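Fructose-bisphosphate aldolase class I (Thermoproteus tenax, PDB 1W8S) is a class I aldolase of the DeoC/LacD family, built on a TIM-barrel fold and assembled from several copies of the chain. Local coordinates at residues Leu77-Lys82 with Glu99-Leu104. The protein carries 2 engineered substitutions. Residues are numbered along the deposited sequence; the frame is centred on the assembly and turned at random.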
ATOM      1  N   LEU E  77       4.949 -25.766   6.121  1.00 12.17           N
ATOM      2  CA  LEU E  77       4.768 -24.970   4.901  1.00 12.49           C
ATOM      3  C   LEU E  77       5.355 -23.578   5.120  1.00 12.84           C
ATOM      4  O   LEU E  77       4.891 -22.788   5.960  1.00 13.03           O
ATOM      5  CB  LEU E  77       3.308 -24.919   4.527  1.00 12.66           C
ATOM      6  CG  LEU E  77       2.838 -24.570   3.129  1.00 15.35           C
ATOM      7  CD1 LEU E  77       3.567 -23.411   2.548  1.00 16.98           C
ATOM      8  CD2 LEU E  77       3.017 -25.772   2.250  1.00 19.18           C
ATOM      9  N   LYS E  78       6.458 -23.323   4.419  1.00 12.72           N
ATOM     10  CA  LYS E  78       7.149 -22.050   4.410  1.00 13.23           C
ATOM     11  C   LYS E  78       6.344 -21.075   3.560  1.00 12.30           C
ATOM     12  O   LYS E  78       6.232 -21.266   2.346  1.00 13.24           O
ATOM     13  CB  LYS E  78       8.525 -22.249   3.766  1.00 12.91           C
ATOM     14  CG  LYS E  78       9.377 -20.994   3.635  1.00 18.39           C
ATOM     15  CD  LYS E  78       9.453 -20.279   4.916  1.00 24.45           C
ATOM     16  CE  LYS E  78      10.499 -19.151   4.900  1.00 27.75           C
ATOM     17  NZ  LYS E  78      10.687 -18.525   3.612  1.00 28.18           N
ATOM     18  N   LEU E  79       5.729 -20.088   4.201  1.00 12.48           N
ATOM     19  CA  LEU E  79       4.698 -19.265   3.548  1.00 13.00           C
ATOM     20  C   LEU E  79       5.256 -18.154   2.676  1.00 13.52           C
ATOM     21  O   LEU E  79       4.628 -17.796   1.688  1.00 14.04           O
ATOM     22  CB  LEU E  79       3.722 -18.630   4.556  1.00 13.92           C
ATOM     23  CG  LEU E  79       2.942 -19.615   5.415  1.00 14.22           C
ATOM     24  CD1 LEU E  79       2.372 -18.862   6.597  1.00 13.36           C
ATOM     25  CD2 LEU E  79       1.843 -20.245   4.620  1.00 14.61           C
ATOM     26  N   ASN E  80       6.394 -17.580   3.051  1.00 13.55           N
ATOM     27  CA  ASN E  80       6.946 -16.475   2.294  1.00 14.34           C
ATOM     28  C   ASN E  80       8.150 -16.953   1.513  1.00 15.77           C
ATOM     29  O   ASN E  80       8.438 -18.133   1.496  1.00 19.97           O
ATOM     30  CB  ASN E  80       7.198 -15.183   3.109  1.00 13.34           C
ATOM     31  CG  ASN E  80       8.069 -15.359   4.353  1.00 13.67           C
ATOM     32  OD1 ASN E  80       8.372 -16.471   4.782  1.00 11.96           O
ATOM     33  ND2 ASN E  80       8.412 -14.229   4.977  1.00 14.22           N
ATOM     34  N   GLY E  81       8.833 -16.059   0.836  1.00 14.84           N
ATOM     35  CA  GLY E  81      10.030 -16.442   0.106  1.00 13.92           C
ATOM     36  C   GLY E  81      10.496 -15.323  -0.772  1.00 13.07           C
ATOM     37  O   GLY E  81       9.692 -14.520  -1.280  1.00 13.74           O
ATOM     38  N   LYS E  82      11.819 -15.195  -0.861  1.00 12.69           N
ATOM     39  CA  LYS E  82      12.486 -14.213  -1.705  1.00 11.67           C
ATOM     40  C   LYS E  82      13.676 -14.892  -2.376  1.00 11.91           C
ATOM     41  O   LYS E  82      14.038 -15.994  -2.008  1.00 12.50           O
ATOM     42  CB  LYS E  82      12.964 -13.003  -0.898  1.00 13.02           C
ATOM     43  CG  LYS E  82      14.084 -13.290   0.132  1.00 11.99           C
ATOM     44  CD  LYS E  82      14.827 -12.037   0.579  1.00 14.20           C
ATOM     45  CE  LYS E  82      15.946 -11.632  -0.340  1.00 18.89           C
ATOM     46  NZ  LYS E  82      17.158 -12.560  -0.312  1.00 17.29           N
ATOM     47  N   GLU E  99      -4.657 -20.873   5.449  1.00 11.59           N
ATOM     48  CA  GLU E  99      -5.775 -21.760   5.081  1.00 10.97           C
ATOM     49  C   GLU E  99      -5.336 -22.734   3.956  1.00 12.53           C
ATOM     50  O   GLU E  99      -5.660 -23.928   3.974  1.00 11.00           O
ATOM     51  CB  GLU E  99      -7.006 -20.938   4.666  1.00 11.33           C
ATOM     52  CG  GLU E  99      -8.147 -21.790   4.129  1.00 11.87           C
ATOM     53  CD  GLU E  99      -9.436 -21.025   3.803  1.00 14.14           C
ATOM     54  OE1 GLU E  99      -9.621 -19.904   4.283  1.00 14.62           O
ATOM     55  OE2 GLU E  99     -10.269 -21.620   3.119  1.00 14.40           O
ATOM     56  N   GLU E 100      -4.593 -22.221   2.973  1.00 12.66           N
ATOM     57  CA  GLU E 100      -4.144 -23.060   1.873  1.00 12.80           C
ATOM     58  C   GLU E 100      -3.119 -24.081   2.374  1.00 12.72           C
ATOM     59  O   GLU E 100      -3.094 -25.214   1.904  1.00 11.79           O
ATOM     60  CB  GLU E 100      -3.535 -22.232   0.759  1.00 13.69           C
ATOM     61  CG  GLU E 100      -4.542 -21.411  -0.011  1.00 15.36           C
ATOM     62  CD  GLU E 100      -3.890 -20.360  -0.859  1.00 13.82           C
ATOM     63  OE1 GLU E 100      -3.396 -19.377  -0.287  1.00 15.34           O
ATOM     64  OE2 GLU E 100      -3.842 -20.542  -2.088  1.00 15.12           O
ATOM     65  N   ALA E 101      -2.285 -23.681   3.326  1.00 12.41           N
ATOM     66  CA  ALA E 101      -1.317 -24.601   3.957  1.00 13.45           C
ATOM     67  C   ALA E 101      -2.002 -25.806   4.610  1.00 13.35           C
ATOM     68  O   ALA E 101      -1.542 -26.952   4.491  1.00 13.31           O
ATOM     69  CB  ALA E 101      -0.474 -23.862   4.957  1.00 12.96           C
ATOM     70  N   VAL E 102      -3.096 -25.531   5.319  1.00 13.04           N
ATOM     71  CA  VAL E 102      -3.908 -26.564   5.875  1.00 13.11           C
ATOM     72  C   VAL E 102      -4.375 -27.516   4.790  1.00 14.30           C
ATOM     73  O   VAL E 102      -4.206 -28.737   4.928  1.00 14.26           O
ATOM     74  CB  VAL E 102      -5.097 -25.981   6.642  1.00 12.96           C
ATOM     75  CG1 VAL E 102      -6.087 -27.076   6.997  1.00 12.89           C
ATOM     76  CG2 VAL E 102      -4.559 -25.305   7.913  1.00 13.21           C
ATOM     77  N   SER E 103      -4.906 -26.971   3.693  1.00 13.95           N
ATOM     78  CA  SER E 103      -5.335 -27.802   2.558  1.00 14.60           C
ATOM     79  C   SER E 103      -4.191 -28.648   1.918  1.00 15.24           C
ATOM     80  O   SER E 103      -4.436 -29.732   1.388  1.00 13.46           O
ATOM     81  CB  SER E 103      -6.022 -26.950   1.480  0.65 14.72           C
ATOM     82  OG  SER E 103      -6.434 -27.765   0.373  0.65 15.52           O
ATOM     83  N   LEU E 104      -2.966 -28.154   2.024  1.00 15.38           N
ATOM     84  CA  LEU E 104      -1.771 -28.783   1.479  1.00 15.90           C
ATOM     85  C   LEU E 104      -1.153 -29.851   2.410  1.00 16.52           C
ATOM     86  O   LEU E 104      -0.175 -30.522   2.040  1.00 16.81           O
ATOM     87  CB  LEU E 104      -0.759 -27.684   1.104  1.00 16.18           C
ATOM     88  CG  LEU E 104      -1.118 -26.867  -0.141  1.00 17.10           C
ATOM     89  CD1 LEU E 104      -0.153 -25.749  -0.353  1.00 19.59           C
ATOM     90  CD2 LEU E 104      -1.192 -27.735  -1.382  1.00 19.46           C
TER
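Leu-77, on the barrel strand 75-81, lies against the methyl group of Ala-101 on the inward-facing side of helix 98-103. Ala-101 CB approaches the branch point of the leucine, 3.8 Å from Leu-77 CG, and is also 4.0 Å from Leu-77 CB. With no more than a methyl group on the helix side, the CA atoms of Leu-77 and Ala-101 are 6.2 Å apart. In Leu-77, CG stands anti to the backbone N (chi1 -160°), a setting that places this branch point against the alanine methyl, while both leucine methyls lie farther from it. Of the two, CD2 makes the other contact and meets Leu-104 CD1 at 4.1 Å, the two side chains crossing at a slant. Both leucines also touch helix 62-68, Leu-77 at Ala-65 and Leu-104 at Arg-62 and Glu-66.

This is strand-to-helix packing on the outer wall of a TIM barrel: strand 75-81 runs parallel to strands 57-60 and 108-113, and helix 98-103 covers it before the chain returns in strand 108-113. Two residues along from Leu-77, Leu-79 adds a lighter contact, its CD2 lying 4.3 Å from Ala-101 CB; both of these side chains also touch Val-109 of the adjoining strand. No hydrogen bond joins the two segments. Between Leu-77 and Leu-79, Lys-78 points to the other side of the strand, where its NZ bonds to Asn-80 O at 3.1 Å from well above the carbonyl plane (72° out of it). The bound 1,6-di-O-phosphono-beta-D-fructofuranose is about 12 Å from the side chain of Leu-77.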